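Local coordinates for protein methyl transferase from Methanosarcina acetivorans (Methanosarcina acetivorans, PDB 6MRO) that binds S-adenosyl-L-homocysteine and calcium ions and probably transfers methyl groups from S-adenosylmethionine, at residues A24-S28 / G29-P33; S106-F109 / H110-D114; R122-H125 / K126-E130. The protein carries 1 engineered substitution. All coordinates share one frame; numbering follows the deposited sequence. Where two conformers were deposited one is given.

In the fold
The three contacts follow one another along the chain, each a local turn at a junction between a helix and a strand of the Rossmann-like methyltransferase fold. Contact 1 ends helix 20-27 and leads toward strand 35-39; contact 2 is the turn between strand 100-106 and helix 114-127; contact 3 closes that same helix and begins strand 128-129. Contacts 2 and 3 thus stand at the two ends of helix 114-127, with centres about 17 Å apart. Contact 1 lies about 23 Å from contact 2, centre to centre, on the opposite side of the chain's middle, and about 20 Å from contact 3. Of the three, contact 2 touches the bound S-adenosyl-L-homocysteine, whereas contacts 1 and 3 are structural helix ends.

Contact 1 of 3, residues A24-S28 / G29-P33; sequences ALIES and GEIRP
Ile31 folds back on the last helical turn and lays its CD1 against Leu25 CB at 3.6 Å. Its CG1 stands anti to the carbonyl carbon (chi1 -71°) and the chain runs on extended to CD1, which places this methyl on Leu25 while the CG2 branch meets Ile26 CD1, also at 3.6 Å. A beta-branched residue thus serves two helix residues. Phe135 of strand 132-139 adds to the cluster on the Leu25 and Ile31 side, and Leu50 of helix 45-51 touches Ile26 and Ile31. The turn is a Schellman motif ending helix 20-27: Gly29 N donates to Ile26 O at 3.1 Å and Glu30 N, weakly, to Leu25 O at 3.0 Å. Ile31 N adds a bond of 3.1 Å to the same Leu25 O. Gly29 has positive phi, where a side chain would be jammed against the carbonyl oxygen of Ser28. With chi1 at 68°, Ser28 points OG back over its own backbone, where it donates to Glu30 OE2 at 2.6 Å on the carboxylate's anti side. The other oxygen, Glu30 OE1, is bonded to Tyr170. Were Glu30 an alanine, the Ser28 and Tyr170 hydroxyls would probably both lose their carboxylate partner. One water donates to Ile26 O and Ile31 O, both at 2.7 Å.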
loop_
_atom_site.group_PDB
_atom_site.type_symbol
_atom_site.label_atom_id
_atom_site.label_comp_id
_atom_site.label_asym_id
_atom_site.label_seq_id
_atom_site.Cartn_x
_atom_site.Cartn_y
_atom_site.Cartn_z
ATOM N N ALA A 24 -5.933 -1.880 12.146
ATOM C CA ALA A 24 -6.007 -3.105 12.933
ATOM C C ALA A 24 -4.634 -3.747 13.095
ATOM O O ALA A 24 -4.390 -4.445 14.087
ATOM C CB ALA A 24 -6.985 -4.082 12.275
ATOM N N LEU A 25 -3.735 -3.523 12.129
ATOM C CA LEU A 25 -2.365 -4.015 12.251
ATOM C C LEU A 25 -1.629 -3.301 13.369
ATOM O O LEU A 25 -0.729 -3.876 13.990
ATOM C CB LEU A 25 -1.606 -3.831 10.931
ATOM C CG LEU A 25 -2.038 -4.717 9.760
ATOM C CD1 LEU A 25 -1.306 -4.302 8.474
ATOM C CD2 LEU A 25 -1.749 -6.177 10.113
ATOM N N ILE A 26 -1.993 -2.052 13.640
ATOM C CA ILE A 26 -1.445 -1.383 14.809
ATOM C C ILE A 26 -2.036 -1.984 16.078
ATOM O O ILE A 26 -1.307 -2.330 17.017
ATOM C CB ILE A 26 -1.683 0.135 14.720
ATOM C CG1 ILE A 26 -0.926 0.691 13.510
ATOM C CG2 ILE A 26 -1.194 0.824 15.988
ATOM C CD1 ILE A 26 0.560 0.886 13.764
ATOM N N GLU A 27 -3.363 -2.148 16.104
ATOM C CA GLU A 27 -4.029 -2.694 17.281
ATOM C C GLU A 27 -3.537 -4.090 17.621
ATOM O O GLU A 27 -3.515 -4.465 18.795
ATOM C CB GLU A 27 -5.544 -2.730 17.066
ATOM C CG GLU A 27 -6.150 -1.395 16.705
ATOM C CD GLU A 27 -6.441 -0.549 17.925
ATOM O OE1 GLU A 27 -6.367 -1.091 19.050
ATOM O OE2 GLU A 27 -6.739 0.655 17.759
ATOM N N SER A 28 -3.170 -4.884 16.618
ATOM C CA SER A 28 -2.810 -6.277 16.871
ATOM C C SER A 28 -1.346 -6.450 17.236
ATOM O O SER A 28 -0.935 -7.572 17.540
ATOM C CB SER A 28 -3.135 -7.153 15.649
ATOM O OG SER A 28 -2.269 -6.830 14.561
ATOM N N GLY A 29 -0.558 -5.376 17.234
ATOM C CA GLY A 29 0.865 -5.478 17.495
ATOM C C GLY A 29 1.692 -5.927 16.311
ATOM O O GLY A 29 2.889 -6.199 16.477
ATOM N N GLU A 30 1.094 -6.024 15.122
ATOM C CA GLU A 30 1.827 -6.535 13.966
ATOM C C GLU A 30 2.709 -5.473 13.331
ATOM O O GLU A 30 3.756 -5.798 12.749
ATOM C CB GLU A 30 0.847 -7.065 12.926
ATOM C CG GLU A 30 0.316 -8.442 13.274
ATOM C CD GLU A 30 -0.828 -8.849 12.361
ATOM O OE1 GLU A 30 -0.514 -9.403 11.293
ATOM O OE2 GLU A 30 -2.022 -8.629 12.709
ATOM N N ILE A 31 2.291 -4.215 13.396
ATOM C CA ILE A 31 3.109 -3.099 12.938
ATOM C C ILE A 31 3.739 -2.493 14.182
ATOM O O ILE A 31 3.044 -1.966 15.059
ATOM C CB ILE A 31 2.294 -2.076 12.137
ATOM C CG1 ILE A 31 1.903 -2.670 10.779
ATOM C CG2 ILE A 31 3.105 -0.798 11.939
ATOM C CD1 ILE A 31 1.093 -1.740 9.887
ATOM N N ARG A 32 5.056 -2.636 14.287
ATOM C CA ARG A 32 5.847 -2.177 15.410
ATOM C C ARG A 32 6.753 -1.050 14.952
ATOM O O ARG A 32 7.059 -0.952 13.762
ATOM C CB ARG A 32 6.700 -3.320 15.982
ATOM C CG ARG A 32 5.901 -4.524 16.432
ATOM C CD ARG A 32 6.823 -5.581 17.031
ATOM N NE ARG A 32 7.692 -6.187 16.025
ATOM C CZ ARG A 32 7.257 -6.970 15.038
ATOM N NH1 ARG A 32 8.119 -7.479 14.168
ATOM N NH2 ARG A 32 5.961 -7.244 14.916
ATOM N N PRO A 33 7.187 -0.170 15.854
ATOM C CA PRO A 33 8.003 0.978 15.427
ATOM C C PRO A 33 9.219 0.555 14.616
ATOM O O PRO A 33 9.958 -0.364 14.992
ATOM C CB PRO A 33 8.405 1.632 16.751
ATOM C CG PRO A 33 7.265 1.293 17.677
ATOM C CD PRO A 33 6.884 -0.116 17.296
HETATM O O HOH W 1 1.397 -2.115 17.232
#

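Contact 2 of 3, residues S106-F109 / H110-D114; sequences SGLF and HVITD. With SAH (S-adenosyl-L-homocysteine), chain B.
Leu108 sends CG away from its backbone N (chi1 175°), and its second torsion of 57° sets CD1 where Val111 and Ile112 can meet it. Val111 CG2 lies 3.8 Å from Leu108 CD1, and Ile112 CD1 approaches the same methyl at 3.9 Å, its side chain slanting across that of Leu108. The backbone draws these groups together: Leu108 O accepts from Val111 N at 2.7 Å, with the donor well above the carbonyl plane, and from Ile112 N at 3.1 Å, nearly in line with the C=O bond. This turn follows strand 100-106 in the Rossmann-like methyltransferase fold and forms one wall of the cofactor pocket. Leu108 CD1 comes within 3.5 Å of both C8 and O4' of S-adenosyl-L-homocysteine, and Val111 CG2 also approaches C8; branched aliphatic side chains suit this packing against adenine and ribose. At the amino-acid end, Ser106 O accepts from the ligand N at 2.9 Å and Ser106 OG donates to the ligand carboxylate O at 3.0 Å. At the positive phi of Gly107 a CB would be jammed against Ser106 O. His110 CB rests 3.5 Å from Gly107 O, while its ring meets Phe139 edge-to-face; the Phe109 ring has a cation-pi partner in Arg117.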
loop_
_atom_site.group_PDB
_atom_site.type_symbol
_atom_site.label_atom_id
_atom_site.label_comp_id
_atom_site.label_asym_id
_atom_site.label_seq_id
_atom_site.Cartn_x
_atom_site.Cartn_y
_atom_site.Cartn_z
ATOM N N SER A 106 -1.661 -0.071 0.066
ATOM C CA SER A 106 -3.107 0.082 0.245
ATOM C C SER A 106 -3.666 0.406 -1.136
ATOM O O SER A 106 -3.818 1.573 -1.497
ATOM C CB SER A 106 -3.429 1.196 1.285
ATOM O OG SER A 106 -4.833 1.443 1.421
ATOM N N GLY A 107 -3.946 -0.636 -1.922
ATOM C CA GLY A 107 -4.487 -0.445 -3.255
ATOM C C GLY A 107 -3.500 -0.218 -4.390
ATOM O O GLY A 107 -3.947 0.026 -5.528
ATOM N N LEU A 108 -2.185 -0.284 -4.148
ATOM C CA LEU A 108 -1.253 -0.122 -5.268
ATOM C C LEU A 108 -1.119 -1.415 -6.070
ATOM O O LEU A 108 -1.261 -1.410 -7.300
ATOM C CB LEU A 108 0.120 0.342 -4.773
ATOM C CG LEU A 108 1.207 0.422 -5.866
ATOM C CD1 LEU A 108 0.772 1.351 -7.038
ATOM C CD2 LEU A 108 2.585 0.865 -5.311
ATOM N N PHE A 109 -0.838 -2.531 -5.392
ATOM C CA PHE A 109 -0.764 -3.814 -6.084
ATOM C C PHE A 109 -1.964 -3.992 -6.994
ATOM O O PHE A 109 -1.827 -4.454 -8.132
ATOM C CB PHE A 109 -0.690 -4.966 -5.084
ATOM C CG PHE A 109 -0.800 -6.322 -5.730
ATOM C CD1 PHE A 109 0.237 -6.820 -6.503
ATOM C CD2 PHE A 109 -1.953 -7.077 -5.588
ATOM C CE1 PHE A 109 0.140 -8.073 -7.113
ATOM C CE2 PHE A 109 -2.064 -8.329 -6.192
ATOM C CZ PHE A 109 -1.023 -8.826 -6.953
ATOM N N HIS A 110 -3.138 -3.550 -6.521
ATOM C CA HIS A 110 -4.386 -3.642 -7.269
ATOM C C HIS A 110 -4.281 -3.005 -8.650
ATOM O O HIS A 110 -4.904 -3.483 -9.600
ATOM C CB HIS A 110 -5.503 -2.982 -6.441
ATOM C CG HIS A 110 -6.813 -2.847 -7.155
ATOM N ND1 HIS A 110 -7.633 -3.924 -7.422
ATOM C CD2 HIS A 110 -7.462 -1.754 -7.627
ATOM C CE1 HIS A 110 -8.721 -3.504 -8.046
ATOM N NE2 HIS A 110 -8.643 -2.190 -8.180
ATOM N N VAL A 111 -3.495 -1.932 -8.793
ATOM C CA VAL A 111 -3.442 -1.227 -10.071
ATOM C C VAL A 111 -2.209 -1.562 -10.891
ATOM O O VAL A 111 -2.169 -1.215 -12.079
ATOM C CB VAL A 111 -3.545 0.305 -9.885
ATOM C CG1 VAL A 111 -4.825 0.662 -9.163
ATOM C CG2 VAL A 111 -2.334 0.855 -9.152
ATOM N N ILE A 112 -1.210 -2.225 -10.306
ATOM C CA ILE A 112 -0.033 -2.634 -11.062
ATOM C C ILE A 112 -0.447 -3.599 -12.165
ATOM O O ILE A 112 -1.172 -4.574 -11.920
ATOM C CB ILE A 112 0.994 -3.265 -10.107
ATOM C CG1 ILE A 112 1.508 -2.228 -9.107
ATOM C CG2 ILE A 112 2.173 -3.885 -10.882
ATOM C CD1 ILE A 112 2.282 -1.065 -9.753
ATOM N N THR A 113 0.012 -3.341 -13.389
ATOM C CA THR A 113 -0.368 -4.173 -14.523
ATOM C C THR A 113 0.405 -5.490 -14.523
ATOM O O THR A 113 1.458 -5.625 -13.896
ATOM C CB THR A 113 -0.119 -3.462 -15.856
ATOM O OG1 THR A 113 1.295 -3.349 -16.073
ATOM C CG2 THR A 113 -0.747 -2.072 -15.853
ATOM N N ASP A 114 -0.130 -6.458 -15.270
ATOM C CA ASP A 114 0.473 -7.788 -15.332
ATOM C C ASP A 114 1.932 -7.717 -15.764
ATOM O O ASP A 114 2.802 -8.352 -15.152
ATOM C CB ASP A 114 -0.314 -8.682 -16.291
ATOM C CG ASP A 114 -1.642 -9.139 -15.714
ATOM O OD1 ASP A 114 -1.919 -8.847 -14.530
ATOM O OD2 ASP A 114 -2.409 -9.792 -16.452
HETATM N N SAH B . -2.714 4.187 -0.852
HETATM C CA SAH B . -3.630 5.311 -1.126
HETATM C CB SAH B . -3.873 5.448 -2.623
HETATM C CG SAH B . -4.314 4.148 -3.296
HETATM S SD SAH B . -4.787 4.352 -5.029
HETATM C C SAH B . -4.959 5.149 -0.406
HETATM O O SAH B . -5.230 4.098 0.196
HETATM O OXT SAH B . -5.786 6.073 -0.431
HETATM C "C5'" SAH B . -3.218 3.793 -5.761
HETATM C "C4'" SAH B . -2.129 4.868 -5.735
HETATM O "O4'" SAH B . -0.952 4.345 -6.336
HETATM C "C3'" SAH B . -2.473 6.163 -6.468
HETATM O "O3'" SAH B . -2.290 7.236 -5.556
HETATM C "C2'" SAH B . -1.494 6.190 -7.634
HETATM O "O2'" SAH B . -1.071 7.487 -8.028
HETATM C "C1'" SAH B . -0.338 5.361 -7.102
HETATM N N9 SAH B . 0.498 4.708 -8.115
HETATM C C8 SAH B . 0.097 3.977 -9.212
HETATM N N7 SAH B . 1.195 3.517 -9.837
HETATM C C5 SAH B . 2.285 3.925 -9.143
HETATM C C6 SAH B . 3.653 3.749 -9.333
HETATM N N6 SAH B . 4.110 3.055 -10.366
HETATM N N1 SAH B . 4.529 4.305 -8.438
HETATM C C2 SAH B . 4.065 5.028 -7.354
HETATM N N3 SAH B . 2.713 5.218 -7.170
HETATM C C4 SAH B . 1.849 4.658 -8.050
#

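Contact 3 of 3, residues R122-H125 / K126-E130; sequences RHVH and KVLKE
Val124 and Leu128 run alongside one another in a common direction, with Val124 CG1 4.2 Å from Leu128 CD1, a loose contact between two buried aliphatic side chains. Val124 holds CG1 opposite its backbone N (chi1 172°), which brings that methyl to Leu128 CD1. Val127 meets backbone instead: its CG2 lies 3.5 Å from Val124 O, and a short branched residue fits there against the preceding turn. Lys126 rests its CB 3.4 Å from Arg122 O, but its long chain leads away, with NZ 5.9 Å from Arg122 NH2; these like charges are not in contact. The final helical turn is tied by Lys126 N to Arg122 O at 3.0 Å and Val127 N to His123 O at 3.2 Å. Leu128 N then makes two weak bonds, to Val124 O and His125 O, as the chain leaves helical geometry. His123 is held by Asp92 through NE2 and by Leu119 O through ND1. Helix 114-127 thus ends beside the sheet, Val124 and Leu128 both touching Tyr134 of strand 132-139, while Val127 packs on Phe100 and Leu128 on Val103 of strand 100-106.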
loop_
_atom_site.group_PDB
_atom_site.type_symbol
_atom_site.label_atom_id
_atom_site.label_comp_id
_atom_site.label_asym_id
_atom_site.label_seq_id
_atom_site.Cartn_x
_atom_site.Cartn_y
_atom_site.Cartn_z
ATOM N N ARG A 122 10.025 -7.392 -7.253
ATOM C CA ARG A 122 11.466 -7.299 -7.044
ATOM C C ARG A 122 11.889 -6.008 -6.377
ATOM O O ARG A 122 12.754 -6.007 -5.572
ATOM C CB ARG A 122 12.283 -7.582 -8.319
ATOM C CG ARG A 122 13.807 -7.428 -8.132
ATOM C CD ARG A 122 14.653 -8.732 -8.180
ATOM N NE ARG A 122 16.034 -8.648 -7.626
ATOM C CZ ARG A 122 17.171 -8.659 -8.334
ATOM N NH1 ARG A 122 17.150 -8.759 -9.647
ATOM N NH2 ARG A 122 18.335 -8.559 -7.731
ATOM N N HIS A 123 11.255 -4.911 -6.737
ATOM C CA HIS A 123 11.619 -3.637 -6.127
ATOM C C HIS A 123 11.182 -3.574 -4.675
ATOM O O HIS A 123 11.928 -3.086 -3.818
ATOM C CB HIS A 123 11.013 -2.481 -6.924
ATOM C CG HIS A 123 11.910 -1.986 -8.010
ATOM N ND1 HIS A 123 11.903 -2.520 -9.280
ATOM C CD2 HIS A 123 12.887 -1.050 -8.000
ATOM C CE1 HIS A 123 12.818 -1.913 -10.014
ATOM N NE2 HIS A 123 13.431 -1.019 -9.261
ATOM N N VAL A 124 9.967 -4.045 -4.382
ATOM C CA VAL A 124 9.509 -4.104 -3.000
ATOM C C VAL A 124 10.429 -4.996 -2.177
ATOM O O VAL A 124 10.848 -4.638 -1.066
ATOM C CB VAL A 124 8.051 -4.595 -2.943
ATOM C CG1 VAL A 124 7.642 -4.837 -1.498
ATOM C CG2 VAL A 124 7.121 -3.588 -3.627
ATOM N N HIS A 125 10.759 -6.181 -2.717
ATOM C CA HIS A 125 11.650 -7.107 -2.027
ATOM C C HIS A 125 12.998 -6.456 -1.740
ATOM O O HIS A 125 13.547 -6.612 -0.647
ATOM C CB HIS A 125 11.830 -8.383 -2.865
ATOM C CG HIS A 125 12.857 -9.337 -2.332
ATOM N ND1 HIS A 125 12.540 -10.385 -1.493
ATOM C CD2 HIS A 125 14.191 -9.424 -2.548
ATOM C CE1 HIS A 125 13.636 -11.060 -1.194
ATOM N NE2 HIS A 125 14.653 -10.503 -1.827
ATOM N N LYS A 126 13.514 -5.675 -2.694
ATOM C CA LYS A 126 14.858 -5.112 -2.565
ATOM C C LYS A 126 14.942 -4.085 -1.436
ATOM O O LYS A 126 15.903 -4.097 -0.665
ATOM C CB LYS A 126 15.281 -4.491 -3.898
ATOM C CG LYS A 126 16.684 -3.900 -3.915
ATOM C CD LYS A 126 16.963 -3.201 -5.242
ATOM C CE LYS A 126 18.325 -2.513 -5.227
ATOM N NZ LYS A 126 19.424 -3.482 -4.948
ATOM N N VAL A 127 13.951 -3.189 -1.314
ATOM C CA VAL A 127 14.043 -2.124 -0.309
ATOM C C VAL A 127 13.677 -2.566 1.099
ATOM O O VAL A 127 13.970 -1.835 2.057
ATOM C CB VAL A 127 13.172 -0.905 -0.677
ATOM C CG1 VAL A 127 13.651 -0.328 -2.004
ATOM C CG2 VAL A 127 11.694 -1.278 -0.697
ATOM N N LEU A 128 13.077 -3.747 1.262
ATOM C CA LEU A 128 12.748 -4.257 2.586
ATOM C C LEU A 128 13.992 -4.777 3.302
ATOM O O LEU A 128 14.884 -5.358 2.680
ATOM C CB LEU A 128 11.722 -5.385 2.470
ATOM C CG LEU A 128 10.281 -4.917 2.611
ATOM C CD1 LEU A 128 9.342 -6.016 2.100
ATOM C CD2 LEU A 128 9.963 -4.552 4.064
ATOM N N LYS A 129 14.045 -4.564 4.614
ATOM C CA LYS A 129 15.098 -5.152 5.426
ATOM C C LYS A 129 14.919 -6.658 5.525
ATOM O O LYS A 129 13.830 -7.202 5.330
ATOM C CB LYS A 129 15.088 -4.578 6.841
ATOM C CG LYS A 129 15.769 -3.238 6.999
ATOM C CD LYS A 129 15.819 -2.847 8.471
ATOM C CE LYS A 129 16.229 -1.394 8.647
ATOM N NZ LYS A 129 16.211 -0.974 10.080
ATOM N N GLU A 130 15.965 -7.289 6.004
ATOM C CA GLU A 130 15.970 -8.681 6.291
ATOM C C GLU A 130 15.013 -8.805 7.446
ATOM O O GLU A 130 15.135 -8.108 8.387
ATOM C CB GLU A 130 17.391 -9.012 6.721
ATOM C CG GLU A 130 18.020 -7.891 7.538
ATOM C CD GLU A 130 19.049 -7.042 6.792
ATOM O OE1 GLU A 130 18.712 -6.273 5.922
ATOM O OE2 GLU A 130 20.254 -7.140 7.104
#